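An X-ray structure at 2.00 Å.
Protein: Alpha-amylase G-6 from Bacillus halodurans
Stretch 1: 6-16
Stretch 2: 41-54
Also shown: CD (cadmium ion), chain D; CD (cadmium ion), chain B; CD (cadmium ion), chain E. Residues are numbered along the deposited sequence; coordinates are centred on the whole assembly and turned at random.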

ATOM      1  N   GLY A   6      -8.786   9.093  -3.523  1.00 19.17           N
ATOM      2  CA  GLY A   6      -8.576   7.668  -3.580  1.00 16.51           C
ATOM      3  C   GLY A   6      -8.084   7.093  -2.265  1.00 15.96           C
ATOM      4  O   GLY A   6      -8.575   7.444  -1.175  1.00 10.91           O
ATOM      5  N   LEU A   7      -7.123   6.174  -2.352  1.00 15.57           N
ATOM      6  CA  LEU A   7      -6.616   5.577  -1.120  1.00 16.45           C
ATOM      7  C   LEU A   7      -5.125   5.814  -0.997  1.00 16.36           C
ATOM      8  O   LEU A   7      -4.358   5.304  -1.804  1.00 17.38           O
ATOM      9  CB  LEU A   7      -7.027   4.091  -1.023  1.00 16.24           C
ATOM     10  CG  LEU A   7      -8.118   3.598  -0.036  1.00 17.78           C
ATOM     11  CD1 LEU A   7      -9.124   4.629   0.482  1.00 11.95           C
ATOM     12  CD2 LEU A   7      -8.880   2.399  -0.589  1.00 16.05           C
ATOM     13  N   THR A   8      -4.732   6.652  -0.037  1.00 16.02           N
ATOM     14  CA  THR A   8      -3.323   6.920   0.253  1.00 16.38           C
ATOM     15  C   THR A   8      -2.869   5.955   1.331  1.00 16.46           C
ATOM     16  O   THR A   8      -3.535   5.775   2.345  1.00 16.89           O
ATOM     17  CB  THR A   8      -3.081   8.376   0.729  1.00 16.21           C
ATOM     18  OG1 THR A   8      -3.453   9.282  -0.304  1.00 17.33           O
ATOM     19  CG2 THR A   8      -1.557   8.637   0.917  1.00 16.25           C
ATOM     20  N   ILE A   9      -1.747   5.301   1.098  1.00 17.00           N
ATOM     21  CA  ILE A   9      -1.261   4.315   2.034  1.00 16.62           C
ATOM     22  C   ILE A   9       0.184   4.651   2.346  1.00 16.71           C
ATOM     23  O   ILE A   9       0.954   4.935   1.439  1.00 16.75           O
ATOM     24  CB  ILE A   9      -1.507   2.846   1.479  1.00 16.02           C
ATOM     25  CG1 ILE A   9      -2.916   2.365   1.857  1.00 17.56           C
ATOM     26  CG2 ILE A   9      -0.641   1.807   2.170  1.00 15.30           C
ATOM     27  CD1 ILE A   9      -3.990   2.801   0.997  1.00 18.77           C
ATOM     28  N   TYR A  10       0.527   4.681   3.634  1.00 17.01           N
ATOM     29  CA  TYR A  10       1.907   4.892   4.066  1.00 17.60           C
ATOM     30  C   TYR A  10       2.393   3.628   4.713  1.00 17.45           C
ATOM     31  O   TYR A  10       1.680   3.010   5.488  1.00 17.84           O
ATOM     32  CB  TYR A  10       2.051   6.028   5.075  1.00 17.52           C
ATOM     33  CG  TYR A  10       1.639   7.375   4.568  1.00 17.90           C
ATOM     34  CD1 TYR A  10       2.591   8.306   4.153  1.00 17.53           C
ATOM     35  CD2 TYR A  10       0.294   7.717   4.499  1.00 17.79           C
ATOM     36  CE1 TYR A  10       2.203   9.562   3.688  1.00 20.35           C
ATOM     37  CE2 TYR A  10      -0.113   8.949   4.041  1.00 19.57           C
ATOM     38  CZ  TYR A  10       0.841   9.862   3.638  1.00 22.15           C
ATOM     39  OH  TYR A  10       0.434  11.069   3.187  1.00 23.94           O
ATOM     40  N   PHE A  11       3.618   3.254   4.377  1.00 17.67           N
ATOM     41  CA  PHE A  11       4.192   2.025   4.853  1.00 17.37           C
ATOM     42  C   PHE A  11       5.502   2.277   5.593  1.00 17.37           C
ATOM     43  O   PHE A  11       6.404   2.893   5.063  1.00 15.42           O
ATOM     44  CB  PHE A  11       4.422   1.124   3.641  1.00 17.86           C
ATOM     45  CG  PHE A  11       5.004  -0.200   3.980  1.00 16.75           C
ATOM     46  CD1 PHE A  11       4.491  -0.947   5.036  1.00 17.59           C
ATOM     47  CD2 PHE A  11       6.050  -0.697   3.246  1.00 17.53           C
ATOM     48  CE1 PHE A  11       5.027  -2.174   5.362  1.00 17.90           C
ATOM     49  CE2 PHE A  11       6.608  -1.913   3.566  1.00 19.68           C
ATOM     50  CZ  PHE A  11       6.087  -2.658   4.634  1.00 19.57           C
ATOM     51  N   LYS A  12       5.604   1.779   6.817  1.00 18.36           N
ATOM     52  CA  LYS A  12       6.865   1.823   7.528  1.00 20.05           C
ATOM     53  C   LYS A  12       7.644   0.575   7.169  1.00 21.08           C
ATOM     54  O   LYS A  12       7.349  -0.532   7.665  1.00 20.91           O
ATOM     55  CB  LYS A  12       6.667   1.952   9.030  1.00 19.84           C
ATOM     56  CG  LYS A  12       7.971   2.173   9.720  1.00 22.35           C
ATOM     57  CD  LYS A  12       7.921   3.307  10.680  1.00 24.53           C
ATOM     58  CE  LYS A  12       8.216   2.805  12.055  1.00 26.11           C
ATOM     59  NZ  LYS A  12       8.658   3.917  12.952  1.00 28.90           N
ATOM     60  N   LYS A  13       8.603   0.758   6.261  1.00 21.72           N
ATOM     61  CA  LYS A  13       9.338  -0.355   5.659  1.00 22.60           C
ATOM     62  C   LYS A  13      10.323  -0.949   6.658  1.00 23.05           C
ATOM     63  O   LYS A  13      11.075  -0.204   7.306  1.00 22.55           O
ATOM     64  CB  LYS A  13      10.073   0.106   4.393  1.00 22.66           C
ATOM     65  CG  LYS A  13      10.831  -0.994   3.651  1.00 22.82           C
ATOM     66  CD  LYS A  13      11.779  -0.432   2.560  1.00 23.76           C
ATOM     67  CE  LYS A  13      13.144   0.045   3.096  1.00 23.79           C
ATOM     68  NZ  LYS A  13      13.910  -0.977   3.892  1.00 23.65           N
ATOM     69  N   PRO A  14      10.295  -2.283   6.827  1.00 23.18           N
ATOM     70  CA  PRO A  14      11.297  -2.968   7.653  1.00 23.26           C
ATOM     71  C   PRO A  14      12.665  -2.773   7.037  1.00 23.03           C
ATOM     72  O   PRO A  14      12.832  -2.628   5.823  1.00 22.84           O
ATOM     73  CB  PRO A  14      10.853  -4.428   7.606  1.00 22.77           C
ATOM     74  CG  PRO A  14       9.387  -4.311   7.299  1.00 23.01           C
ATOM     75  CD  PRO A  14       9.304  -3.226   6.294  1.00 22.99           C
ATOM     76  N   ASP A  15      13.658  -2.714   7.889  1.00 24.08           N
ATOM     77  CA  ASP A  15      14.976  -2.312   7.428  1.00 24.65           C
ATOM     78  C   ASP A  15      15.628  -3.365   6.542  1.00 25.48           C
ATOM     79  O   ASP A  15      16.495  -3.032   5.733  1.00 26.08           O
ATOM     80  CB  ASP A  15      15.846  -1.962   8.626  1.00 23.45           C
ATOM     81  CG  ASP A  15      15.616  -0.542   9.109  1.00 24.31           C
ATOM     82  OD1 ASP A  15      15.749  -0.385  10.357  1.00 22.42           O
ATOM     83  OD2 ASP A  15      15.318   0.460   8.330  1.00 16.69           O
ATOM     84  N   SER A  16      15.212  -4.628   6.701  1.00 26.48           N
ATOM     85  CA  SER A  16      15.723  -5.726   5.872  1.00 27.46           C
ATOM     86  C   SER A  16      15.178  -5.693   4.446  1.00 27.39           C
ATOM     87  O   SER A  16      15.709  -6.348   3.559  1.00 28.79           O
ATOM     88  CB  SER A  16      15.389  -7.075   6.501  1.00 27.45           C
ATOM     89  OG  SER A  16      13.980  -7.262   6.548  1.00 29.28           O
ATOM     90  N   GLU A  41       5.879   1.315  -7.298  1.00 25.53           N
ATOM     91  CA  GLU A  41       6.808   1.743  -6.261  1.00 25.32           C
ATOM     92  C   GLU A  41       6.108   2.641  -5.245  1.00 23.63           C
ATOM     93  O   GLU A  41       5.272   3.466  -5.591  1.00 23.68           O
ATOM     94  CB  GLU A  41       8.008   2.487  -6.879  1.00 25.84           C
ATOM     95  CG  GLU A  41       9.207   2.694  -5.954  1.00 28.28           C
ATOM     96  CD  GLU A  41      10.172   3.783  -6.454  1.00 32.96           C
ATOM     97  OE1 GLU A  41      10.365   3.899  -7.693  1.00 34.02           O
ATOM     98  OE2 GLU A  41      10.732   4.538  -5.613  1.00 31.92           O
ATOM     99  N   MET A  42       6.460   2.443  -3.985  1.00 22.51           N
ATOM    100  CA  MET A  42       6.053   3.349  -2.929  1.00 21.08           C
ATOM    101  C   MET A  42       7.089   4.444  -2.746  1.00 20.15           C
ATOM    102  O   MET A  42       8.166   4.213  -2.260  1.00 20.81           O
ATOM    103  CB  MET A  42       5.757   2.580  -1.646  1.00 20.58           C
ATOM    104  CG  MET A  42       4.507   1.735  -1.761  1.00 19.85           C
ATOM    105  SD  MET A  42       4.026   1.091  -0.195  1.00 18.98           S
ATOM    106  CE  MET A  42       3.101   2.443   0.421  1.00 16.52           C
ATOM    107  N   GLU A  43       6.769   5.637  -3.210  1.00 18.65           N
ATOM    108  CA  GLU A  43       7.699   6.757  -3.139  1.00 18.19           C
ATOM    109  C   GLU A  43       8.150   6.989  -1.687  1.00 17.31           C
ATOM    110  O   GLU A  43       7.412   6.696  -0.764  1.00 15.80           O
ATOM    111  CB  GLU A  43       7.078   7.989  -3.792  1.00 18.30           C
ATOM    112  CG  GLU A  43       5.622   7.817  -4.295  1.00 21.38           C
ATOM    113  CD  GLU A  43       4.718   8.836  -3.634  1.00 24.28           C
ATOM    114  OE1 GLU A  43       5.235   9.522  -2.716  1.00 27.66           O
ATOM    115  OE2 GLU A  43       3.529   9.000  -4.001  1.00 21.67           O
ATOM    116  N   HIS A  44       9.392   7.422  -1.482  1.00 16.70           N
ATOM    117  CA  HIS A  44       9.878   7.678  -0.126  1.00 15.42           C
ATOM    118  C   HIS A  44       9.122   8.863   0.440  1.00 15.64           C
ATOM    119  O   HIS A  44       8.829   9.832  -0.279  1.00 15.34           O
ATOM    120  CB  HIS A  44      11.409   7.893  -0.096  1.00 15.83           C
ATOM    121  CG  HIS A  44      11.954   8.199   1.268  1.00 13.20           C
ATOM    122  ND1 HIS A  44      12.438   9.444   1.615  1.00 15.85           N
ATOM    123  CD2 HIS A  44      12.048   7.442   2.381  1.00 13.65           C
ATOM    124  CE1 HIS A  44      12.826   9.434   2.876  1.00 15.17           C
ATOM    125  NE2 HIS A  44      12.595   8.234   3.368  1.00 15.45           N
ATOM    126  N   TYR A  45       8.763   8.783   1.719  1.00 15.33           N
ATOM    127  CA  TYR A  45       8.098   9.905   2.351  1.00 15.40           C
ATOM    128  C   TYR A  45       9.059  10.582   3.354  1.00 16.08           C
ATOM    129  O   TYR A  45       9.416  11.760   3.197  1.00 15.81           O
ATOM    130  CB  TYR A  45       6.763   9.485   2.984  1.00 14.45           C
ATOM    131  CG  TYR A  45       6.087  10.593   3.752  1.00 16.95           C
ATOM    132  CD1 TYR A  45       5.570  11.705   3.106  1.00 17.39           C
ATOM    133  CD2 TYR A  45       5.993  10.543   5.139  1.00 19.74           C
ATOM    134  CE1 TYR A  45       4.936  12.754   3.833  1.00 21.52           C
ATOM    135  CE2 TYR A  45       5.388  11.587   5.878  1.00 20.49           C
ATOM    136  CZ  TYR A  45       4.854  12.679   5.224  1.00 21.43           C
ATOM    137  OH  TYR A  45       4.267  13.690   5.970  1.00 20.77           O
ATOM    138  N   GLU A  46       9.469   9.826   4.373  1.00 16.75           N
ATOM    139  CA  GLU A  46      10.287  10.358   5.462  1.00 17.77           C
ATOM    140  C   GLU A  46      10.636   9.246   6.463  1.00 16.63           C
ATOM    141  O   GLU A  46       9.782   8.468   6.873  1.00 17.19           O
ATOM    142  CB  GLU A  46       9.605  11.579   6.101  1.00 17.74           C
ATOM    143  CG  GLU A  46       9.567  11.571   7.609  1.00 23.97           C
ATOM    144  CD  GLU A  46       9.804  12.929   8.236  1.00 27.79           C
ATOM    145  OE1 GLU A  46      10.569  13.734   7.676  1.00 29.57           O
ATOM    146  OE2 GLU A  46       9.243  13.166   9.328  1.00 30.33           O
ATOM    147  N   GLY A  47      11.905   9.161   6.822  1.00 16.49           N
ATOM    148  CA  GLY A  47      12.415   8.099   7.676  1.00 15.81           C
ATOM    149  C   GLY A  47      12.248   6.777   6.963  1.00 15.89           C
ATOM    150  O   GLY A  47      12.619   6.650   5.792  1.00 16.78           O
ATOM    151  N   ASP A  48      11.669   5.796   7.641  1.00 15.60           N
ATOM    152  CA  ASP A  48      11.367   4.520   6.986  1.00 15.58           C
ATOM    153  C   ASP A  48       9.957   4.506   6.421  1.00 15.64           C
ATOM    154  O   ASP A  48       9.490   3.465   6.016  1.00 15.82           O
ATOM    155  CB  ASP A  48      11.528   3.359   7.963  1.00 16.29           C
ATOM    156  CG  ASP A  48      12.920   3.268   8.547  1.00 14.59           C
ATOM    157  OD1 ASP A  48      13.881   3.668   7.884  1.00 14.62           O
ATOM    158  OD2 ASP A  48      13.155   2.782   9.653  1.00 17.54           O
ATOM    159  N   TRP A  49       9.264   5.653   6.414  1.00 15.96           N
ATOM    160  CA  TRP A  49       7.933   5.734   5.781  1.00 16.38           C
ATOM    161  C   TRP A  49       7.996   5.893   4.251  1.00 16.14           C
ATOM    162  O   TRP A  49       8.729   6.699   3.718  1.00 17.06           O
ATOM    163  CB  TRP A  49       7.040   6.833   6.386  1.00 15.65           C
ATOM    164  CG  TRP A  49       6.593   6.593   7.835  1.00 16.39           C
ATOM    165  CD1 TRP A  49       7.126   7.153   8.974  1.00 15.63           C
ATOM    166  CD2 TRP A  49       5.518   5.747   8.277  1.00 16.18           C
ATOM    167  NE1 TRP A  49       6.461   6.690  10.091  1.00 13.68           N
ATOM    168  CE2 TRP A  49       5.471   5.822   9.691  1.00 16.70           C
ATOM    169  CE3 TRP A  49       4.615   4.894   7.623  1.00 17.23           C
ATOM    170  CZ2 TRP A  49       4.514   5.118  10.454  1.00 15.91           C
ATOM    171  CZ3 TRP A  49       3.681   4.201   8.370  1.00 16.29           C
ATOM    172  CH2 TRP A  49       3.648   4.307   9.774  1.00 18.47           C
ATOM    173  N   TYR A  50       7.173   5.126   3.565  1.00 16.69           N
ATOM    174  CA  TYR A  50       7.037   5.204   2.121  1.00 16.55           C
ATOM    175  C   TYR A  50       5.548   5.314   1.850  1.00 15.69           C
ATOM    176  O   TYR A  50       4.746   5.007   2.703  1.00 16.55           O
ATOM    177  CB  TYR A  50       7.624   3.955   1.498  1.00 17.27           C
ATOM    178  CG  TYR A  50       9.137   3.908   1.557  1.00 18.12           C
ATOM    179  CD1 TYR A  50       9.897   4.194   0.420  1.00 15.67           C
ATOM    180  CD2 TYR A  50       9.816   3.587   2.750  1.00 18.74           C
ATOM    181  CE1 TYR A  50      11.277   4.161   0.462  1.00 19.25           C
ATOM    182  CE2 TYR A  50      11.205   3.554   2.789  1.00 18.76           C
ATOM    183  CZ  TYR A  50      11.918   3.843   1.637  1.00 17.68           C
ATOM    184  OH  TYR A  50      13.275   3.813   1.642  1.00 19.04           O
ATOM    185  N   THR A  51       5.162   5.775   0.682  1.00 15.25           N
ATOM    186  CA  THR A  51       3.757   6.105   0.471  1.00 14.51           C
ATOM    187  C   THR A  51       3.369   5.944  -0.972  1.00 15.27           C
ATOM    188  O   THR A  51       4.209   6.021  -1.873  1.00 14.90           O
ATOM    189  CB  THR A  51       3.459   7.580   0.935  1.00 13.66           C
ATOM    190  OG1 THR A  51       2.075   7.871   0.750  1.00 10.47           O
ATOM    191  CG2 THR A  51       4.121   8.542   0.059  1.00 10.41           C
ATOM    192  N   HIS A  52       2.079   5.735  -1.177  1.00 16.30           N
ATOM    193  CA  HIS A  52       1.511   5.672  -2.517  1.00 17.75           C
ATOM    194  C   HIS A  52      -0.007   5.821  -2.467  1.00 17.23           C
ATOM    195  O   HIS A  52      -0.682   5.289  -1.563  1.00 17.70           O
ATOM    196  CB  HIS A  52       1.958   4.397  -3.267  1.00 18.13           C
ATOM    197  CG  HIS A  52       1.276   4.196  -4.594  1.00 19.90           C
ATOM    198  ND1 HIS A  52       1.708   4.796  -5.759  1.00 21.65           N
ATOM    199  CD2 HIS A  52       0.182   3.469  -4.933  1.00 20.53           C
ATOM    200  CE1 HIS A  52       0.905   4.461  -6.754  1.00 21.13           C
ATOM    201  NE2 HIS A  52      -0.024   3.648  -6.279  1.00 21.27           N
ATOM    202  N   THR A  53      -0.518   6.569  -3.442  1.00 17.74           N
ATOM    203  CA  THR A  53      -1.940   6.865  -3.585  1.00 17.82           C
ATOM    204  C   THR A  53      -2.498   6.096  -4.816  1.00 18.44           C
ATOM    205  O   THR A  53      -1.999   6.234  -5.939  1.00 17.13           O
ATOM    206  CB  THR A  53      -2.140   8.401  -3.647  1.00 18.78           C
ATOM    207  OG1 THR A  53      -1.675   8.996  -2.423  1.00 17.22           O
ATOM    208  CG2 THR A  53      -3.640   8.811  -3.626  1.00 19.82           C
ATOM    209  N   ILE A  54      -3.475   5.225  -4.553  1.00 18.61           N
ATOM    210  CA  ILE A  54      -4.317   4.628  -5.589  1.00 19.31           C
ATOM    211  C   ILE A  54      -5.490   5.558  -5.898  1.00 19.56           C
ATOM    212  O   ILE A  54      -6.380   5.728  -5.087  1.00 19.91           O
ATOM    213  CB  ILE A  54      -4.863   3.273  -5.121  1.00 19.09           C
ATOM    214  CG1 ILE A  54      -3.748   2.448  -4.465  1.00 18.23           C
ATOM    215  CG2 ILE A  54      -5.562   2.561  -6.288  1.00 19.67           C
ATOM    216  CD1 ILE A  54      -4.193   1.114  -3.767  1.00 18.57           C
TER
HETATM  217 CD    CD D1101       3.143   6.676  -6.292  1.00 26.87          CD
HETATM  218 CD    CD B1099      15.588   2.551   9.007  1.00 17.44          CD
HETATM  219 CD    CD E1102      12.760  11.536   0.480  1.00 18.53          CD
HETATM  220  O   HOH W   1       6.938   6.683  13.107  1.00 33.14           O
HETATM  221  O   HOH W   2      11.647   0.409   9.957  1.00 26.83           O
HETATM  222  O   HOH W   3       1.678   8.218  -5.353  1.00 19.44           O
HETATM  223  O   HOH W   4      16.732   1.817  10.436  1.00 14.78           O

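Strands 6-12 and 49-54 lie side by side, antiparallel, and their backbones satisfy one another in the alternating pattern of such a pair. At Leu7 and Ile54, N of Leu7 donates to O of Ile54 and N of Ile54 to O of Leu7, both at 2.9 Å. The ladder continues with Ile9 N to His52 O (2.9 Å) and His52 N to Ile9 O (3.0 Å), then Phe11 N to Tyr50 O (2.7 Å) and Tyr50 N to Phe11 O (2.8 Å). Beyond the strand, Lys13 N still finds Asp48 O at 2.9 Å. Between these rungs the CA atoms draw closer, and CA-H groups supplement the carbonyls, as where Thr51 CA lies 3.2 Å from Ile9 O.

The sheet face bearing Thr8, Tyr10 and Lys12 mixes polar and aromatic contacts. Thr8 OG1 and Thr53 OG1 share a hydrogen bond of 2.8 Å; a hydroxyl can donate or accept, so a threonine pair suits this close, non-hydrogen-bonded site. Tyr10 turns its ring edge to the face of Tyr45, with planes at 74°. Lys12 lays its aliphatic portion over Trp49, CB 3.7 Å from the centroid of the six-membered ring, while its charged end remains free for solvent: one water accepts from both Lys12 NZ (3.3 Å) and Trp49 NE1 (3.1 Å).

On the other face, buried Phe11 packs CB against Met42 CE at 3.7 Å, and the same methyl lies 4.2 Å from Ile9 CG2; the unbranched, flexible methionine side chain suits such contacts.

Gly6 has no side chain because none would fit: a CB would come 2.0 Å from Ile54 O.

Near the turn, two carboxylates would repel, yet Asp15 OD2 and Asp48 OD2 approach to 3.4 Å because both bind one cadmium ion, at 2.2 and 2.5 Å respectively. Another water donates to Asp48 OD2 and Lys13 O, each at 2.8 Å.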